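Beta-L-arabinobiosidase (Bacteroides thetaiotaomicron, PDB 5MQR) probably hydrolyses arabinose-containing linkages of plant pectin as a beta-L-arabinobiosidase or arabinofuranosidase, and may have sialidase-like activity. Local coordinates at residues R58-E62 and W72-H76; Q77-A81 and H150-F155; Y88-L92 and D397-S401; E120-P124 and R187-E191. All coordinates share one frame; numbering follows the deposited sequence.

Contact 1: residues R58-E62 and W72-H76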
loop_
_atom_site.group_PDB
_atom_site.type_symbol
_atom_site.label_atom_id
_atom_site.label_comp_id
_atom_site.label_asym_id
_atom_site.label_seq_id
_atom_site.Cartn_x
_atom_site.Cartn_y
_atom_site.Cartn_z
ATOM N N ARG A 58 -4.624 23.084 -27.035
ATOM C CA ARG A 58 -6.057 23.103 -27.297
ATOM C C ARG A 58 -6.270 23.692 -28.667
ATOM O O ARG A 58 -6.118 24.899 -28.856
ATOM C CB ARG A 58 -6.810 23.940 -26.245
ATOM C CG ARG A 58 -8.331 23.922 -26.373
ATOM C CD ARG A 58 -9.003 24.927 -25.452
ATOM N NE ARG A 58 -10.462 24.718 -25.520
ATOM C CZ ARG A 58 -11.243 25.109 -26.527
ATOM N NH1 ARG A 58 -10.730 25.793 -27.548
ATOM N NH2 ARG A 58 -12.552 24.825 -26.511
ATOM N N ALA A 59 -6.627 22.842 -29.622
ATOM C CA ALA A 59 -6.802 23.270 -31.026
ATOM C C ALA A 59 -7.845 24.370 -31.147
ATOM O O ALA A 59 -8.892 24.303 -30.499
ATOM C CB ALA A 59 -7.197 22.093 -31.906
ATOM N N ASN A 60 -7.560 25.372 -31.970
ATOM C CA ASN A 60 -8.531 26.436 -32.252
ATOM C C ASN A 60 -8.239 27.067 -33.587
ATOM O O ASN A 60 -7.325 27.880 -33.699
ATOM C CB ASN A 60 -8.478 27.494 -31.149
ATOM C CG ASN A 60 -9.717 28.378 -31.102
ATOM O OD1 ASN A 60 -10.275 28.796 -32.133
ATOM N ND2 ASN A 60 -10.148 28.685 -29.887
ATOM N N ARG A 61 -9.032 26.712 -34.593
ATOM C CA ARG A 61 -8.883 27.263 -35.944
ATOM C C ARG A 61 -9.252 28.746 -36.043
ATOM O O ARG A 61 -8.643 29.498 -36.810
ATOM C CB ARG A 61 -9.732 26.468 -36.933
ATOM C CG ARG A 61 -9.589 26.909 -38.398
ATOM C CD ARG A 61 -10.535 26.108 -39.275
ATOM N NE ARG A 61 -10.314 24.678 -39.092
ATOM C CZ ARG A 61 -11.225 23.713 -39.220
ATOM N NH1 ARG A 61 -12.486 23.964 -39.543
ATOM N NH2 ARG A 61 -10.855 22.446 -39.005
ATOM N N GLU A 62 -10.252 29.140 -35.268
ATOM C CA GLU A 62 -10.841 30.461 -35.355
ATOM C C GLU A 62 -9.975 31.491 -34.666
ATOM O O GLU A 62 -10.018 32.638 -35.041
ATOM C CB GLU A 62 -12.259 30.473 -34.769
ATOM C CG GLU A 62 -13.266 29.674 -35.599
ATOM C CD GLU A 62 -13.270 28.154 -35.357
ATOM O OE1 GLU A 62 -12.669 27.657 -34.384
ATOM O OE2 GLU A 62 -13.893 27.439 -36.164
ATOM N N TRP A 72 -4.032 24.883 -36.374
ATOM C CA TRP A 72 -4.120 23.546 -36.960
ATOM C C TRP A 72 -4.919 22.639 -35.996
ATOM O O TRP A 72 -4.712 22.684 -34.772
ATOM C CB TRP A 72 -2.719 23.012 -37.238
ATOM C CG TRP A 72 -1.989 23.748 -38.324
ATOM C CD1 TRP A 72 -2.146 25.048 -38.672
ATOM C CD2 TRP A 72 -0.964 23.234 -39.177
ATOM N NE1 TRP A 72 -1.312 25.374 -39.703
ATOM C CE2 TRP A 72 -0.575 24.276 -40.037
ATOM C CE3 TRP A 72 -0.359 21.991 -39.321
ATOM C CZ2 TRP A 72 0.395 24.109 -41.030
ATOM C CZ3 TRP A 72 0.590 21.825 -40.310
ATOM C CH2 TRP A 72 0.961 22.875 -41.146
ATOM N N THR A 73 -5.866 21.869 -36.542
ATOM C CA THR A 73 -6.803 21.087 -35.729
ATOM C C THR A 73 -6.670 19.561 -35.823
ATOM O O THR A 73 -7.420 18.864 -35.153
ATOM C CB THR A 73 -8.259 21.471 -36.013
ATOM O OG1 THR A 73 -8.606 21.075 -37.337
ATOM C CG2 THR A 73 -8.451 22.983 -35.836
ATOM N N TYR A 74 -5.740 19.065 -36.639
ATOM C CA TYR A 74 -5.260 17.693 -36.566
ATOM C C TYR A 74 -3.907 17.713 -35.883
ATOM O O TYR A 74 -2.938 18.205 -36.446
ATOM C CB TYR A 74 -5.130 17.046 -37.953
ATOM C CG TYR A 74 -4.543 15.642 -37.898
ATOM C CD1 TYR A 74 -5.343 14.555 -37.601
ATOM C CD2 TYR A 74 -3.190 15.413 -38.134
ATOM C CE1 TYR A 74 -4.823 13.274 -37.545
ATOM C CE2 TYR A 74 -2.656 14.139 -38.074
ATOM C CZ TYR A 74 -3.477 13.072 -37.773
ATOM O OH TYR A 74 -2.957 11.802 -37.709
ATOM N N ASN A 75 -3.858 17.169 -34.665
ATOM C CA ASN A 75 -2.655 17.145 -33.852
ATOM C C ASN A 75 -2.591 15.756 -33.209
ATOM O O ASN A 75 -3.552 15.356 -32.542
ATOM C CB ASN A 75 -2.710 18.232 -32.769
ATOM C CG ASN A 75 -2.901 19.649 -33.336
ATOM O OD1 ASN A 75 -1.954 20.254 -33.857
ATOM N ND2 ASN A 75 -4.134 20.182 -33.224
ATOM N N HIS A 76 -1.478 15.024 -33.386
ATOM C CA HIS A 76 -1.425 13.601 -33.013
ATOM C C HIS A 76 0.007 13.106 -32.820
ATOM O O HIS A 76 0.966 13.831 -33.093
ATOM C CB HIS A 76 -2.128 12.795 -34.106
ATOM C CG HIS A 76 -2.536 11.411 -33.724
ATOM N ND1 HIS A 76 -3.006 11.064 -32.472
ATOM C CD2 HIS A 76 -2.605 10.283 -34.471
ATOM C CE1 HIS A 76 -3.326 9.789 -32.461
ATOM N NE2 HIS A 76 -3.097 9.291 -33.663
HETATM O O HOH W 1 -5.010 25.088 -33.249
#

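Contact 2: residues Q77-A81 and H150-F155. With EDO (1,2-ethanediol), chain H.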
loop_
_atom_site.group_PDB
_atom_site.type_symbol
_atom_site.label_atom_id
_atom_site.label_comp_id
_atom_site.label_asym_id
_atom_site.label_seq_id
_atom_site.Cartn_x
_atom_site.Cartn_y
_atom_site.Cartn_z
ATOM N N GLN A 77 0.129 11.882 -32.301
ATOM C CA GLN A 77 1.381 11.123 -32.283
ATOM C C GLN A 77 2.490 11.810 -31.499
ATOM O O GLN A 77 3.522 12.207 -32.077
ATOM C CB GLN A 77 1.822 10.829 -33.706
ATOM C CG GLN A 77 2.935 9.797 -33.783
ATOM C CD GLN A 77 2.568 8.627 -34.648
ATOM O OE1 GLN A 77 2.659 7.471 -34.204
ATOM N NE2 GLN A 77 2.102 8.905 -35.874
ATOM N N PRO A 78 2.269 11.983 -30.182
ATOM C CA PRO A 78 3.299 12.616 -29.387
ATOM C C PRO A 78 4.483 11.702 -29.092
ATOM O O PRO A 78 4.328 10.477 -29.055
ATOM C CB PRO A 78 2.563 13.019 -28.100
ATOM C CG PRO A 78 1.465 12.027 -27.979
ATOM C CD PRO A 78 1.060 11.692 -29.388
HETATM N N MSE A 79 5.639 12.325 -28.903
HETATM C CA MSE A 79 6.866 11.686 -28.413
HETATM C C MSE A 79 7.322 12.462 -27.216
HETATM O O MSE A 79 7.010 13.650 -27.071
HETATM C CB MSE A 79 7.981 11.692 -29.453
HETATM C CG MSE A 79 7.540 11.103 -30.792
HETATM SE SE MSE A 79 7.422 9.141 -30.643
HETATM C CE MSE A 79 5.773 8.865 -31.712
ATOM N N LEU A 80 8.064 11.800 -26.333
ATOM C CA LEU A 80 8.499 12.407 -25.075
ATOM C C LEU A 80 9.929 12.032 -24.689
ATOM O O LEU A 80 10.334 10.870 -24.804
ATOM C CB LEU A 80 7.530 12.011 -23.962
ATOM C CG LEU A 80 7.609 12.729 -22.613
ATOM C CD1 LEU A 80 7.184 14.187 -22.698
ATOM C CD2 LEU A 80 6.714 11.967 -21.640
ATOM N N ALA A 81 10.694 13.037 -24.249
ATOM C CA ALA A 81 12.006 12.826 -23.640
ATOM C C ALA A 81 12.192 13.784 -22.450
ATOM O O ALA A 81 11.394 14.705 -22.267
ATOM C CB ALA A 81 13.106 12.995 -24.661
ATOM N N HIS A 150 5.321 11.636 -40.511
ATOM C CA HIS A 150 4.907 10.489 -39.733
ATOM C C HIS A 150 6.140 9.859 -39.095
ATOM O O HIS A 150 7.062 9.484 -39.819
ATOM C CB HIS A 150 4.220 9.445 -40.610
ATOM C CG HIS A 150 3.588 8.352 -39.812
ATOM N ND1 HIS A 150 4.240 7.175 -39.512
ATOM C CD2 HIS A 150 2.391 8.291 -39.182
ATOM C CE1 HIS A 150 3.453 6.419 -38.769
ATOM N NE2 HIS A 150 2.321 7.071 -38.564
ATOM N N GLN A 151 6.143 9.785 -37.769
ATOM C CA GLN A 151 7.242 9.248 -36.947
ATOM C C GLN A 151 6.661 8.360 -35.891
ATOM O O GLN A 151 5.675 8.762 -35.270
ATOM C CB GLN A 151 7.863 10.331 -36.039
ATOM C CG GLN A 151 8.619 11.394 -36.684
ATOM C CD GLN A 151 7.779 12.538 -37.159
ATOM O OE1 GLN A 151 7.647 12.715 -38.342
ATOM N NE2 GLN A 151 7.247 13.337 -36.247
ATOM N N ARG A 152 7.322 7.255 -35.582
ATOM C CA ARG A 152 6.996 6.469 -34.376
ATOM C C ARG A 152 8.027 6.661 -33.275
ATOM O O ARG A 152 7.866 6.084 -32.188
ATOM C CB ARG A 152 6.899 4.986 -34.720
ATOM C CG ARG A 152 5.896 4.648 -35.803
ATOM C CD ARG A 152 4.483 4.894 -35.319
ATOM N NE ARG A 152 3.545 4.033 -36.026
ATOM C CZ ARG A 152 2.233 4.255 -36.157
ATOM N NH1 ARG A 152 1.633 5.311 -35.575
ATOM N NH2 ARG A 152 1.500 3.378 -36.861
ATOM N N VAL A 153 9.091 7.423 -33.585
ATOM C CA VAL A 153 10.188 7.717 -32.670
ATOM C C VAL A 153 10.643 9.136 -32.965
ATOM O O VAL A 153 10.785 9.509 -34.126
ATOM C CB VAL A 153 11.399 6.731 -32.801
ATOM C CG1 VAL A 153 11.934 6.621 -34.225
ATOM C CG2 VAL A 153 12.536 7.128 -31.852
ATOM N N GLY A 154 10.866 9.899 -31.894
ATOM C CA GLY A 154 11.120 11.323 -31.949
ATOM C C GLY A 154 12.422 11.860 -31.381
ATOM O O GLY A 154 12.804 12.968 -31.746
ATOM N N PHE A 155 13.114 11.084 -30.543
ATOM C CA PHE A 155 14.171 11.594 -29.701
ATOM C C PHE A 155 15.247 10.555 -29.443
ATOM O O PHE A 155 14.925 9.390 -29.234
ATOM C CB PHE A 155 13.624 12.007 -28.332
ATOM C CG PHE A 155 12.756 13.233 -28.338
ATOM C CD1 PHE A 155 13.275 14.460 -28.671
ATOM C CD2 PHE A 155 11.443 13.162 -27.932
ATOM C CE1 PHE A 155 12.482 15.600 -28.636
ATOM C CE2 PHE A 155 10.647 14.291 -27.900
ATOM C CZ PHE A 155 11.168 15.515 -28.257
HETATM C C1 EDO H . -0.581 5.205 -38.877
HETATM O O1 EDO H . -0.564 6.298 -37.928
HETATM C C2 EDO H . -1.568 4.099 -38.473
HETATM O O2 EDO H . -1.145 2.787 -38.856
HETATM O O HOH W 2 5.796 13.336 -33.549
#

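Contact 3: residues Y88-L92 and D397-S401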
loop_
_atom_site.group_PDB
_atom_site.type_symbol
_atom_site.label_atom_id
_atom_site.label_comp_id
_atom_site.label_asym_id
_atom_site.label_seq_id
_atom_site.Cartn_x
_atom_site.Cartn_y
_atom_site.Cartn_z
ATOM N N TYR A 88 10.786 17.328 -23.096
ATOM C CA TYR A 88 10.643 17.674 -24.493
ATOM C C TYR A 88 9.519 16.814 -25.062
ATOM O O TYR A 88 9.530 15.570 -24.934
ATOM C CB TYR A 88 11.960 17.448 -25.228
ATOM C CG TYR A 88 13.002 18.455 -24.815
ATOM C CD1 TYR A 88 13.767 18.255 -23.689
ATOM C CD2 TYR A 88 13.180 19.632 -25.522
ATOM C CE1 TYR A 88 14.693 19.199 -23.283
ATOM C CE2 TYR A 88 14.111 20.585 -25.124
ATOM C CZ TYR A 88 14.864 20.362 -23.995
ATOM O OH TYR A 88 15.806 21.277 -23.571
ATOM N N TYR A 89 8.560 17.500 -25.696
ATOM C CA TYR A 89 7.286 16.950 -26.147
ATOM C C TYR A 89 7.189 17.301 -27.628
ATOM O O TYR A 89 7.165 18.482 -27.999
ATOM C CB TYR A 89 6.161 17.591 -25.342
ATOM C CG TYR A 89 4.780 16.997 -25.516
ATOM C CD1 TYR A 89 4.069 17.167 -26.692
ATOM C CD2 TYR A 89 4.159 16.304 -24.475
ATOM C CE1 TYR A 89 2.807 16.643 -26.850
ATOM C CE2 TYR A 89 2.878 15.792 -24.611
ATOM C CZ TYR A 89 2.210 15.958 -25.805
ATOM O OH TYR A 89 0.953 15.434 -25.992
ATOM N N GLN A 90 7.178 16.270 -28.468
ATOM C CA GLN A 90 7.129 16.402 -29.929
ATOM C C GLN A 90 5.762 15.903 -30.368
ATOM O O GLN A 90 5.262 14.943 -29.794
ATOM C CB GLN A 90 8.201 15.523 -30.558
ATOM C CG GLN A 90 8.495 15.820 -31.997
ATOM C CD GLN A 90 9.052 14.630 -32.788
ATOM O OE1 GLN A 90 8.400 13.596 -32.896
ATOM N NE2 GLN A 90 10.233 14.797 -33.380
ATOM N N TYR A 91 5.149 16.554 -31.353
ATOM C CA TYR A 91 3.924 16.056 -31.953
ATOM C C TYR A 91 3.814 16.502 -33.404
ATOM O O TYR A 91 4.503 17.418 -33.829
ATOM C CB TYR A 91 2.677 16.448 -31.125
ATOM C CG TYR A 91 2.240 17.891 -31.165
ATOM C CD1 TYR A 91 2.747 18.822 -30.253
ATOM C CD2 TYR A 91 1.300 18.325 -32.096
ATOM C CE1 TYR A 91 2.334 20.149 -30.268
ATOM C CE2 TYR A 91 0.885 19.656 -32.133
ATOM C CZ TYR A 91 1.412 20.566 -31.237
ATOM O OH TYR A 91 0.985 21.867 -31.268
ATOM N N LEU A 92 2.951 15.837 -34.159
ATOM C CA LEU A 92 2.755 16.208 -35.533
ATOM C C LEU A 92 1.378 16.737 -35.803
ATOM O O LEU A 92 0.449 16.477 -35.071
ATOM C CB LEU A 92 3.114 15.090 -36.486
ATOM C CG LEU A 92 2.337 13.805 -36.483
ATOM C CD1 LEU A 92 1.151 13.832 -37.448
ATOM C CD2 LEU A 92 3.346 12.694 -36.862
ATOM N N ASP A 397 -6.432 17.577 -29.515
ATOM C CA ASP A 397 -5.804 18.257 -28.390
ATOM C C ASP A 397 -4.642 17.392 -27.869
ATOM O O ASP A 397 -4.767 16.179 -27.809
ATOM C CB ASP A 397 -6.838 18.483 -27.277
ATOM C CG ASP A 397 -7.987 19.359 -27.718
ATOM O OD1 ASP A 397 -7.718 20.287 -28.500
ATOM O OD2 ASP A 397 -9.158 19.142 -27.282
HETATM N N MSE A 398 -3.535 18.035 -27.484
HETATM C CA MSE A 398 -2.352 17.339 -26.957
HETATM C C MSE A 398 -2.376 17.418 -25.452
HETATM O O MSE A 398 -2.644 18.486 -24.857
HETATM C CB MSE A 398 -1.047 17.887 -27.532
HETATM C CG MSE A 398 -0.989 17.979 -29.050
HETATM SE SE MSE A 398 -1.552 16.313 -29.892
HETATM C CE MSE A 398 -0.112 15.174 -29.200
ATOM N N TRP A 399 -2.130 16.267 -24.826
ATOM C CA TRP A 399 -2.172 16.111 -23.377
ATOM C C TRP A 399 -0.909 15.409 -22.845
ATOM O O TRP A 399 -0.175 14.730 -23.592
ATOM C CB TRP A 399 -3.373 15.247 -22.978
ATOM C CG TRP A 399 -4.680 15.887 -23.090
ATOM C CD1 TRP A 399 -5.395 16.096 -24.226
ATOM C CD2 TRP A 399 -5.485 16.360 -22.015
ATOM N NE1 TRP A 399 -6.601 16.668 -23.926
ATOM C CE2 TRP A 399 -6.680 16.862 -22.579
ATOM C CE3 TRP A 399 -5.314 16.411 -20.629
ATOM C CZ2 TRP A 399 -7.686 17.426 -21.817
ATOM C CZ3 TRP A 399 -6.324 16.985 -19.857
ATOM C CH2 TRP A 399 -7.500 17.485 -20.456
ATOM N N ILE A 400 -0.696 15.561 -21.545
ATOM C CA ILE A 400 0.250 14.730 -20.799
ATOM C C ILE A 400 -0.420 14.284 -19.479
ATOM O O ILE A 400 -1.296 14.958 -18.977
ATOM C CB ILE A 400 1.611 15.466 -20.586
ATOM C CG1 ILE A 400 2.768 14.468 -20.419
ATOM C CG2 ILE A 400 1.565 16.456 -19.401
ATOM C CD1 ILE A 400 4.166 15.092 -20.501
ATOM N N SER A 401 -0.034 13.130 -18.955
ATOM C CA SER A 401 -0.483 12.712 -17.634
ATOM C C SER A 401 0.712 12.361 -16.790
ATOM O O SER A 401 1.643 11.707 -17.247
ATOM C CB SER A 401 -1.458 11.531 -17.687
ATOM O OG SER A 401 -2.795 11.974 -17.917
#

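Contact 4: residues E120-P124 and R187-E191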
loop_
_atom_site.group_PDB
_atom_site.type_symbol
_atom_site.label_atom_id
_atom_site.label_comp_id
_atom_site.label_asym_id
_atom_site.label_seq_id
_atom_site.Cartn_x
_atom_site.Cartn_y
_atom_site.Cartn_z
ATOM N N GLU A 120 6.799 24.998 -31.178
ATOM C CA GLU A 120 7.737 25.620 -32.074
ATOM C C GLU A 120 7.885 24.617 -33.222
ATOM O O GLU A 120 8.061 23.424 -32.962
ATOM C CB GLU A 120 9.052 25.773 -31.311
ATOM C CG GLU A 120 9.741 27.111 -31.408
ATOM C CD GLU A 120 11.130 27.091 -30.763
ATOM O OE1 GLU A 120 11.245 26.644 -29.597
ATOM O OE2 GLU A 120 12.102 27.512 -31.430
ATOM N N ILE A 121 7.828 25.069 -34.473
ATOM C CA ILE A 121 8.005 24.155 -35.607
ATOM C C ILE A 121 9.454 23.654 -35.607
ATOM O O ILE A 121 10.393 24.453 -35.688
ATOM C CB ILE A 121 7.657 24.808 -36.963
ATOM C CG1 ILE A 121 6.162 25.202 -37.014
ATOM C CG2 ILE A 121 7.965 23.863 -38.125
ATOM C CD1 ILE A 121 5.842 26.269 -38.040
ATOM N N VAL A 122 9.630 22.340 -35.495
ATOM C CA VAL A 122 10.967 21.735 -35.380
ATOM C C VAL A 122 11.358 21.004 -36.678
ATOM O O VAL A 122 12.520 20.992 -37.038
ATOM C CB VAL A 122 11.092 20.879 -34.088
ATOM C CG1 VAL A 122 10.226 19.624 -34.129
ATOM C CG2 VAL A 122 12.540 20.533 -33.804
ATOM N N PHE A 123 10.384 20.425 -37.378
ATOM C CA PHE A 123 10.560 20.015 -38.774
ATOM C C PHE A 123 9.406 20.614 -39.597
ATOM O O PHE A 123 8.255 20.309 -39.323
ATOM C CB PHE A 123 10.611 18.500 -38.899
ATOM C CG PHE A 123 11.772 17.873 -38.162
ATOM C CD1 PHE A 123 13.071 18.136 -38.547
ATOM C CD2 PHE A 123 11.564 17.034 -37.076
ATOM C CE1 PHE A 123 14.143 17.577 -37.890
ATOM C CE2 PHE A 123 12.641 16.467 -36.407
ATOM C CZ PHE A 123 13.931 16.742 -36.822
ATOM N N PRO A 124 9.713 21.496 -40.574
ATOM C CA PRO A 124 8.683 22.223 -41.291
ATOM C C PRO A 124 8.140 21.453 -42.508
ATOM O O PRO A 124 8.695 20.409 -42.870
ATOM C CB PRO A 124 9.437 23.490 -41.759
ATOM C CG PRO A 124 10.815 23.032 -42.012
ATOM C CD PRO A 124 11.062 21.876 -41.064
ATOM N N ARG A 187 14.143 10.271 -43.585
ATOM C CA ARG A 187 14.116 10.649 -42.206
ATOM C C ARG A 187 15.141 11.733 -41.925
ATOM O O ARG A 187 16.260 11.681 -42.418
ATOM C CB ARG A 187 14.387 9.435 -41.346
ATOM C CG ARG A 187 13.832 9.616 -39.946
ATOM C CD ARG A 187 14.001 8.369 -39.151
ATOM N NE ARG A 187 13.204 7.285 -39.713
ATOM C CZ ARG A 187 11.968 6.947 -39.340
ATOM N NH1 ARG A 187 11.307 7.600 -38.368
ATOM N NH2 ARG A 187 11.385 5.910 -39.946
ATOM N N VAL A 188 14.730 12.713 -41.125
ATOM C CA VAL A 188 15.556 13.867 -40.807
ATOM C C VAL A 188 15.806 13.925 -39.314
ATOM O O VAL A 188 15.058 13.362 -38.524
ATOM C CB VAL A 188 14.941 15.215 -41.259
ATOM C CG1 VAL A 188 14.841 15.260 -42.772
ATOM C CG2 VAL A 188 13.575 15.472 -40.619
ATOM N N VAL A 189 16.871 14.632 -38.968
ATOM C CA VAL A 189 17.308 14.837 -37.597
ATOM C C VAL A 189 17.785 16.270 -37.448
ATOM O O VAL A 189 18.224 16.893 -38.417
ATOM C CB VAL A 189 18.510 13.943 -37.205
ATOM C CG1 VAL A 189 18.093 12.498 -37.039
ATOM C CG2 VAL A 189 19.661 14.063 -38.204
ATOM N N ARG A 190 17.734 16.762 -36.218
ATOM C CA ARG A 190 18.464 17.967 -35.830
ATOM C C ARG A 190 18.759 17.962 -34.339
ATOM O O ARG A 190 18.033 17.351 -33.563
ATOM C CB ARG A 190 17.694 19.226 -36.229
ATOM C CG ARG A 190 16.533 19.602 -35.327
ATOM C CD ARG A 190 15.619 20.619 -36.009
ATOM N NE ARG A 190 16.366 21.776 -36.493
ATOM C CZ ARG A 190 15.828 22.838 -37.077
ATOM N NH1 ARG A 190 14.517 22.935 -37.271
ATOM N NH2 ARG A 190 16.615 23.817 -37.464
ATOM N N GLU A 191 19.832 18.639 -33.953
ATOM C CA GLU A 191 20.218 18.697 -32.567
ATOM C C GLU A 191 19.378 19.741 -31.856
ATOM O O GLU A 191 19.105 20.801 -32.414
ATOM C CB GLU A 191 21.692 19.048 -32.431
ATOM C CG GLU A 191 22.137 19.035 -30.966
ATOM C CD GLU A 191 23.632 18.927 -30.782
ATOM O OE1 GLU A 191 24.371 18.913 -31.795
ATOM O OE2 GLU A 191 24.068 18.858 -29.618
HETATM O O HOH W 3 11.724 24.310 -38.731
#

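Contact 1: residues R58-E62 and W72-H76
Ala59 comes first, its methyl turned toward the start of strand 74-83. CB lies 3.8 Å from Trp72 O and equally far from Asn75 ND2, so it packs beside a polar pair already bonded to each other: Asn75 ND2 donates to Trp72 O over 3.0 Å, nearly straight at 163° but from above the carbonyl plane. The same Asn75 nitrogen also reaches Glu396 O. At Asn60 the backbone takes over. Its N gives a hydrogen bond to a water at 2.9 Å, and this water in turn donates to Trp72 O, the second donor on that oxygen. Arg61 then crosses Thr73 at a slant. Its CB rests 3.9 Å from Thr73 CG2, and a bend at chi3 (-55°) carries the guanidinium round until NH2 donates to Thr73 OG1 over 3.1 Å, the hydroxyl sitting at the edge and somewhat tilted from the guanidinium plane. NH1 forms a salt bridge with Asp589. The loop after strand 52-57 is thus packed through a methyl against the head of the next strand of the propeller domain and held there by a water bridge and an arginine bond. Trp72 O, gripped by a side-chain amide and a bridging water, is satisfied without a direct backbone bond from the loop.

Contact 2: residues Q77-A81 and H150-F155
Gln77 brings its amide up to His150 and Arg152, where His150 CE1 lies over the centre of the Arg152 guanidinium, 3.5 Å above its plane. The amide stands almost upright to the imidazole, the planes 87° apart. Gln77 OE1 takes Arg152 NH1 on a lone pair over 2.8 Å, in the plane of both carbonyl and guanidinium, while Lys310 is a second donor to it. An ethanediol, probably from the crystallisation liquor, accepts a bond from His150 NE2 to its O1 at 3.1 Å. Farther along, the selenomethionine side chain of Met79 folds over the other backbone, SE 3.5 Å from Arg152 O. Phe155 closes the row, with Ala81 CB over one face, 4.0 Å from the ring centroid in a CH-pi contact, and Met79 O at the ring edge, 3.8 Å from CE2. Strands 74-83 and 148-157 are each the first of a four-stranded antiparallel sheet and run the same way, as inner strands of adjacent propeller blades do; side chains join them here. Arg152 has a carboxylate partner in Glu247, and His150 ND1 bonds to Glu248; the two cationic donors on Gln77 OE1, Arg152 and Lys310, probably polarise that amide.

Contact 3: residues Y88-L92 and D397-S401
Met398, a selenomethionine, makes a Met-aromatic contact with Tyr91 and packs its CB and CE against Tyr89, between a propeller blade and strand 397-403 of the neighbouring mixed sheet. Strands 86-94 and 397-403 run roughly antiparallel, their local axes 9.6 Å apart, in separate sheets that face each other through side chains. From the backbone outward, Met398 CB lies 3.5 Å from Tyr89 OH. CG follows, over the middle of the Tyr91 ring, 3.8 Å from the centroid and only 8° off the ring normal, a well-centred CH-pi contact. SE then meets the same ring obliquely, 4.7 Å from its centroid. With chi2 at -49° and chi3 at -64° the chain curls back, bringing the terminal CE to Tyr91 CB at 3.6 Å and to Tyr89 OH at 3.4 Å. The methyl thus sits between the Tyr89 hydroxyl and Tyr91 CB. Phe106 of the neighbouring strand also packs on Tyr91, its ring inclined to it. Tyr89 reaches toward strand 397-403 beside this chain. Ile400 CD1 touches the edge of its ring, 4.2 Å from CD2, and the phenol adds a hydrogen bond between the two segments: Tyr89 OH donates to Trp399 O over 2.7 Å, from above the carbonyl plane.

Contact 4: residues E120-P124 and R187-E191
Val122 and Phe123 make the classic beta bulge of strand 120-123, both facing Thr105, and from it they meet Val188 and Arg190 on strand 186-192 of another four-stranded sheet of the propeller domain. The polar part is carried by Arg190. Its NH1 donates to Val122 O over 2.8 Å at 158°; the oxygen lies close to the guanidinium plane, although the donor stands tilted from the plane of the carbonyl. A water at the guanidinium edge makes weak bonds to Arg190 NH1 and Ile121 O, and NH2 donates to Gly199 O. The apolar part uses the methylenes of the same arginine, which slides past both partners in the opposite direction: CD is 3.8 Å from Val122 CG2 and 3.9 Å from Phe123 CE1. Beyond CD the chain kinks, chi3 -53°, and the head swings to the carbonyl. Aromatic contacts complete the set. Phe123 points its ring edge at the facing backbone, with CZ 3.9 Å from Arg190 N, while one face takes a methyl of Val188. That CH-pi contact puts Val188 CG2 3.7 Å from the ring centroid, displaced toward the rim, where the methyl comes within 3.4 Å of Phe123 CD1.

In the fold
Contacts 1, 2 and 4 lie in the N-terminal propeller domain, and contact 3 ties one of its blades to strand 397-403, distant in sequence. Contacts 2 and 3 are fully buried and meet on neighbouring strands 74-83 and 86-94 of the sheet that all four contacts reach, with Met79 N probably hydrogen-bonded to Gln90 O. Contact 1 sits at the start of this sheet and contact 4 at its far edge; each has a partly exposed arginine. The chemistry follows: contact 3 is aromatic and selenium packing with one phenol bond, contact 2 joins a charged cluster to an apolar row, and contacts 1 and 4 combine arginine bonds with a water bridge, weak in contact 4. Contact 1 also touches contact 3, where Ala59 N meets Asp397 OD1.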